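Local coordinates for protein cephalosporin acylase (Bacillus halodurans, PDB 2NLZ) that probably acts as an N-terminal nucleophile amidohydrolase of the gamma-glutamyltranspeptidase family, cleaving acyl amide bonds such as those of cephalosporin side chains, at residues H83-L95 and Y238-V252. The protein carries 1 engineered substitution. Numbering follows the deposited sequence.
Sequences HGLNGSGRAPMSL and YLTKEDLACYRPEWV
Asp243 reaches across to the turn at Met93: Met93 N donates to Asp243 OD1 on the syn side of the carboxylate (3.0 Å) and weakly to Asp243 OD2. The short, doubly accepting carboxylate suits this place, because OD2 also receives Thr240 N on its anti side while Thr240 OG1 caps Asp243 N. A leucine here would probably leave Met93 N and Thr240 N without their carboxylate acceptor and untie the turn from the helix start. Next to it the compact ring of Pro92 packs its CB 3.7 Å from Tyr238 CB, and Leu95 CD2 lies over one face of the tyrosine ring.

At the other end the backbones pair as strands: Asn86 N donates to Glu250 O (2.8 Å) and Glu250 N to Asn86 O. With chi1 at -171° Leu85 extends away from its backbone N, bringing CD1 over the Trp251 six-membered ring, 3.8 Å from its centroid; the branched leucine offers a methyl to the broad indole in a CH-pi contact. Helix 122-133 covers this apolar face, Glu128 accepting from Trp251 NE1. Asn86's short amide lets OD1 bend back to Ser88 N, an Asx turn. Antiparallel strands 81-87 and 250-259 thus join within the Ntn-hydrolase fold, while Asp243 of the capping box opening helix 241-245 also binds the loop leaving strand 81-87.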
loop_
_atom_site.group_PDB
_atom_site.type_symbol
_atom_site.label_atom_id
_atom_site.label_comp_id
_atom_site.label_asym_id
_atom_site.label_seq_id
_atom_site.Cartn_x
_atom_site.Cartn_y
_atom_site.Cartn_z
ATOM N N HIS D 83 -23.122 -13.814 33.458
ATOM C CA HIS D 83 -24.189 -14.798 33.245
ATOM C C HIS D 83 -24.263 -15.274 31.791
ATOM O O HIS D 83 -24.025 -14.498 30.869
ATOM C CB HIS D 83 -25.543 -14.208 33.655
ATOM C CG HIS D 83 -25.570 -13.658 35.045
ATOM N ND1 HIS D 83 -25.762 -14.453 36.155
ATOM C CD2 HIS D 83 -25.435 -12.393 35.505
ATOM C CE1 HIS D 83 -25.740 -13.700 37.239
ATOM N NE2 HIS D 83 -25.547 -12.446 36.872
ATOM N N GLY D 84 -24.616 -16.540 31.584
ATOM C CA GLY D 84 -24.721 -17.067 30.223
ATOM C C GLY D 84 -26.113 -17.551 29.865
ATOM O O GLY D 84 -26.682 -18.384 30.570
ATOM N N LEU D 85 -26.670 -17.036 28.771
ATOM C CA LEU D 85 -28.016 -17.437 28.356
ATOM C C LEU D 85 -27.986 -18.295 27.103
ATOM O O LEU D 85 -27.503 -17.866 26.055
ATOM C CB LEU D 85 -28.925 -16.218 28.143
ATOM C CG LEU D 85 -30.416 -16.517 27.914
ATOM C CD1 LEU D 85 -30.989 -17.330 29.068
ATOM C CD2 LEU D 85 -31.233 -15.246 27.709
ATOM N N ASN D 86 -28.507 -19.508 27.225
ATOM C CA ASN D 86 -28.578 -20.426 26.100
ATOM C C ASN D 86 -29.961 -20.380 25.496
ATOM O O ASN D 86 -30.842 -21.144 25.882
ATOM C CB ASN D 86 -28.232 -21.862 26.517
ATOM C CG ASN D 86 -27.986 -22.778 25.328
ATOM O OD1 ASN D 86 -28.647 -22.662 24.300
ATOM N ND2 ASN D 86 -27.019 -23.694 25.464
ATOM N N GLY D 87 -30.149 -19.490 24.536
ATOM C CA GLY D 87 -31.423 -19.403 23.870
ATOM C C GLY D 87 -31.502 -20.272 22.636
ATOM O O GLY D 87 -32.151 -19.899 21.671
ATOM N N SER D 88 -30.835 -21.423 22.661
ATOM C CA SER D 88 -30.860 -22.352 21.537
ATOM C C SER D 88 -31.978 -23.353 21.718
ATOM O O SER D 88 -32.049 -24.035 22.738
ATOM C CB SER D 88 -29.534 -23.090 21.424
ATOM O OG SER D 88 -29.608 -24.146 20.492
ATOM N N GLY D 89 -32.849 -23.441 20.723
ATOM C CA GLY D 89 -33.961 -24.371 20.784
ATOM C C GLY D 89 -33.595 -25.769 20.340
ATOM O O GLY D 89 -32.650 -25.963 19.574
ATOM N N ARG D 90 -34.350 -26.751 20.820
ATOM C CA ARG D 90 -34.067 -28.142 20.495
ATOM C C ARG D 90 -34.831 -28.615 19.252
ATOM O O ARG D 90 -35.708 -27.905 18.750
ATOM C CB ARG D 90 -34.296 -29.049 21.717
ATOM C CG ARG D 90 -35.617 -28.842 22.472
ATOM C CD ARG D 90 -35.418 -28.904 23.990
ATOM N NE ARG D 90 -34.285 -29.738 24.383
ATOM C CZ ARG D 90 -33.554 -29.577 25.488
ATOM N NH1 ARG D 90 -32.541 -30.398 25.727
ATOM N NH2 ARG D 90 -33.810 -28.601 26.350
ATOM N N ALA D 91 -34.464 -29.799 18.757
ATOM C CA ALA D 91 -35.071 -30.402 17.575
ATOM C C ALA D 91 -36.471 -30.869 17.895
ATOM O O ALA D 91 -36.747 -31.239 19.038
ATOM C CB ALA D 91 -34.239 -31.581 17.107
ATOM N N PRO D 92 -37.366 -30.850 16.891
ATOM C CA PRO D 92 -38.724 -31.372 17.054
ATOM C C PRO D 92 -38.744 -32.800 17.579
ATOM O O PRO D 92 -37.856 -33.594 17.255
ATOM C CB PRO D 92 -39.287 -31.334 15.635
ATOM C CG PRO D 92 -38.556 -30.241 14.986
ATOM C CD PRO D 92 -37.159 -30.305 15.538
ATOM N N MET D 93 -39.757 -33.117 18.381
ATOM C CA MET D 93 -39.813 -34.400 19.070
ATOM C C MET D 93 -40.144 -35.543 18.111
ATOM O O MET D 93 -39.892 -36.714 18.410
ATOM C CB MET D 93 -40.810 -34.340 20.224
ATOM C CG MET D 93 -40.468 -35.259 21.385
ATOM S SD MET D 93 -38.936 -34.809 22.220
ATOM C CE MET D 93 -39.467 -33.382 23.177
ATOM N N SER D 94 -40.694 -35.194 16.954
ATOM C CA SER D 94 -40.951 -36.180 15.909
ATOM C C SER D 94 -39.793 -36.328 14.900
ATOM O O SER D 94 -39.841 -37.187 14.017
ATOM C CB SER D 94 -42.273 -35.868 15.194
ATOM O OG SER D 94 -42.335 -34.510 14.785
ATOM N N LEU D 95 -38.755 -35.503 15.042
ATOM C CA LEU D 95 -37.608 -35.530 14.127
ATOM C C LEU D 95 -36.556 -36.526 14.605
ATOM O O LEU D 95 -35.759 -36.227 15.494
ATOM C CB LEU D 95 -36.981 -34.141 13.996
ATOM C CG LEU D 95 -36.550 -33.577 12.631
ATOM C CD1 LEU D 95 -35.498 -32.488 12.816
ATOM C CD2 LEU D 95 -36.059 -34.634 11.654
ATOM N N TYR D 238 -42.088 -31.166 11.154
ATOM C CA TYR D 238 -41.977 -31.937 12.391
ATOM C C TYR D 238 -42.221 -31.053 13.611
ATOM O O TYR D 238 -42.444 -31.551 14.722
ATOM C CB TYR D 238 -40.611 -32.630 12.477
ATOM C CG TYR D 238 -40.404 -33.688 11.415
ATOM C CD1 TYR D 238 -40.819 -35.001 11.617
ATOM C CD2 TYR D 238 -39.797 -33.372 10.205
ATOM C CE1 TYR D 238 -40.636 -35.966 10.641
ATOM C CE2 TYR D 238 -39.610 -34.328 9.220
ATOM C CZ TYR D 238 -40.029 -35.624 9.442
ATOM O OH TYR D 238 -39.840 -36.576 8.456
ATOM N N LEU D 239 -42.196 -29.743 13.383
ATOM C CA LEU D 239 -42.390 -28.750 14.425
ATOM C C LEU D 239 -43.848 -28.677 14.898
ATOM O O LEU D 239 -44.754 -28.410 14.108
ATOM C CB LEU D 239 -41.935 -27.395 13.891
ATOM C CG LEU D 239 -41.176 -26.436 14.809
ATOM C CD1 LEU D 239 -42.003 -25.228 15.163
ATOM C CD2 LEU D 239 -40.710 -27.143 16.051
ATOM N N THR D 240 -44.073 -28.920 16.188
ATOM C CA THR D 240 -45.425 -28.917 16.741
ATOM C C THR D 240 -45.618 -27.823 17.786
ATOM O O THR D 240 -44.648 -27.174 18.196
ATOM C CB THR D 240 -45.782 -30.274 17.388
ATOM O OG1 THR D 240 -44.938 -30.505 18.524
ATOM C CG2 THR D 240 -45.633 -31.421 16.386
ATOM N N LYS D 241 -46.876 -27.628 18.202
ATOM C CA LYS D 241 -47.239 -26.752 19.315
ATOM C C LYS D 241 -46.428 -27.118 20.537
ATOM O O LYS D 241 -45.837 -26.249 21.177
ATOM C CB LYS D 241 -48.706 -26.942 19.689
ATOM C CG LYS D 241 -49.716 -26.172 18.886
ATOM C CD LYS D 241 -51.114 -26.554 19.353
ATOM C CE LYS D 241 -52.157 -26.328 18.271
ATOM N NZ LYS D 241 -53.452 -26.984 18.612
ATOM N N GLU D 242 -46.410 -28.415 20.847
ATOM C CA GLU D 242 -45.827 -28.938 22.081
ATOM C C GLU D 242 -44.309 -28.814 22.125
ATOM O O GLU D 242 -43.723 -28.747 23.210
ATOM C CB GLU D 242 -46.261 -30.388 22.312
ATOM C CG GLU D 242 -47.722 -30.532 22.707
ATOM C CD GLU D 242 -48.413 -31.664 21.967
ATOM O OE1 GLU D 242 -48.226 -32.838 22.352
ATOM O OE2 GLU D 242 -49.148 -31.375 20.997
ATOM N N ASP D 243 -43.684 -28.785 20.950
ATOM C CA ASP D 243 -42.250 -28.534 20.841
ATOM C C ASP D 243 -41.936 -27.119 21.299
ATOM O O ASP D 243 -41.011 -26.899 22.079
ATOM C CB ASP D 243 -41.782 -28.732 19.404
ATOM C CG ASP D 243 -41.549 -30.187 19.063
ATOM O OD1 ASP D 243 -40.999 -30.913 19.917
ATOM O OD2 ASP D 243 -41.910 -30.596 17.936
ATOM N N LEU D 244 -42.727 -26.172 20.813
ATOM C CA LEU D 244 -42.609 -24.773 21.200
ATOM C C LEU D 244 -43.006 -24.570 22.662
ATOM O O LEU D 244 -42.324 -23.862 23.401
ATOM C CB LEU D 244 -43.475 -23.886 20.291
ATOM C CG LEU D 244 -43.235 -23.922 18.780
ATOM C CD1 LEU D 244 -44.344 -23.232 17.997
ATOM C CD2 LEU D 244 -41.868 -23.323 18.429
ATOM N N ALA D 245 -44.100 -25.214 23.065
ATOM C CA ALA D 245 -44.688 -25.047 24.399
ATOM C C ALA D 245 -43.730 -25.297 25.561
ATOM O O ALA D 245 -43.751 -24.560 26.549
ATOM C CB ALA D 245 -45.925 -25.918 24.551
ATOM N N CYS D 246 -42.891 -26.324 25.457
ATOM C CA CYS D 246 -41.948 -26.581 26.541
ATOM C C CYS D 246 -40.516 -26.146 26.244
ATOM O O CYS D 246 -39.566 -26.655 26.845
ATOM C CB CYS D 246 -42.038 -28.020 27.091
ATOM S SG CYS D 246 -41.957 -29.357 25.900
ATOM N N TYR D 247 -40.358 -25.188 25.338
ATOM C CA TYR D 247 -39.077 -24.521 25.231
ATOM C C TYR D 247 -38.924 -23.496 26.352
ATOM O O TYR D 247 -39.804 -22.667 26.578
ATOM C CB TYR D 247 -38.888 -23.832 23.874
ATOM C CG TYR D 247 -37.736 -22.835 23.887
ATOM C CD1 TYR D 247 -36.409 -23.263 23.912
ATOM C CD2 TYR D 247 -37.976 -21.469 23.920
ATOM C CE1 TYR D 247 -35.364 -22.347 23.948
ATOM C CE2 TYR D 247 -36.941 -20.554 23.952
ATOM C CZ TYR D 247 -35.645 -20.995 23.968
ATOM O OH TYR D 247 -34.631 -20.073 24.003
ATOM N N ARG D 248 -37.870 -23.548 27.131
ATOM C CA ARG D 248 -37.414 -22.336 27.768
ATOM C C ARG D 248 -35.956 -22.057 27.569
ATOM O O ARG D 248 -35.144 -22.947 27.423
ATOM C CB ARG D 248 -37.798 -22.235 29.249
ATOM C CG ARG D 248 -38.603 -23.369 29.826
ATOM C CD ARG D 248 -39.979 -23.000 30.404
ATOM N NE ARG D 248 -40.328 -21.599 30.268
ATOM C CZ ARG D 248 -41.545 -21.092 30.444
ATOM N NH1 ARG D 248 -42.565 -21.869 30.767
ATOM N NH2 ARG D 248 -41.744 -19.795 30.297
ATOM N N PRO D 249 -35.626 -20.792 27.527
ATOM C CA PRO D 249 -34.224 -20.395 27.517
ATOM C C PRO D 249 -33.566 -20.888 28.799
ATOM O O PRO D 249 -34.192 -20.871 29.862
ATOM C CB PRO D 249 -34.272 -18.860 27.465
ATOM C CG PRO D 249 -35.666 -18.478 27.690
ATOM C CD PRO D 249 -36.544 -19.647 27.422
ATOM N N GLU D 250 -32.332 -21.366 28.687
ATOM C CA GLU D 250 -31.641 -21.967 29.817
ATOM C C GLU D 250 -30.479 -21.087 30.245
ATOM O O GLU D 250 -29.587 -20.793 29.445
ATOM C CB GLU D 250 -31.162 -23.385 29.458
ATOM C CG GLU D 250 -30.213 -24.041 30.467
ATOM C CD GLU D 250 -29.885 -25.486 30.112
ATOM O OE1 GLU D 250 -30.805 -26.213 29.688
ATOM O OE2 GLU D 250 -28.715 -25.899 30.261
ATOM N N TRP D 251 -30.502 -20.643 31.497
ATOM C CA TRP D 251 -29.327 -20.002 32.063
ATOM C C TRP D 251 -28.289 -21.078 32.300
ATOM O O TRP D 251 -28.538 -22.063 32.995
ATOM C CB TRP D 251 -29.649 -19.262 33.353
ATOM C CG TRP D 251 -30.494 -18.082 33.117
ATOM C CD1 TRP D 251 -31.845 -17.991 33.298
ATOM C CD2 TRP D 251 -30.066 -16.814 32.629
ATOM N NE1 TRP D 251 -32.281 -16.734 32.962
ATOM C CE2 TRP D 251 -31.208 -15.989 32.549
ATOM C CE3 TRP D 251 -28.827 -16.289 32.259
ATOM C CZ2 TRP D 251 -31.148 -14.665 32.114
ATOM C CZ3 TRP D 251 -28.766 -14.973 31.826
ATOM C CH2 TRP D 251 -29.925 -14.177 31.756
ATOM N N VAL D 252 -27.133 -20.889 31.684
ATOM C CA VAL D 252 -26.103 -21.896 31.687
ATOM C C VAL D 252 -24.827 -21.228 32.205
ATOM O O VAL D 252 -24.713 -19.998 32.183
ATOM C CB VAL D 252 -25.998 -22.547 30.270
ATOM C CG1 VAL D 252 -25.284 -21.637 29.291
ATOM C CG2 VAL D 252 -25.379 -23.944 30.331
#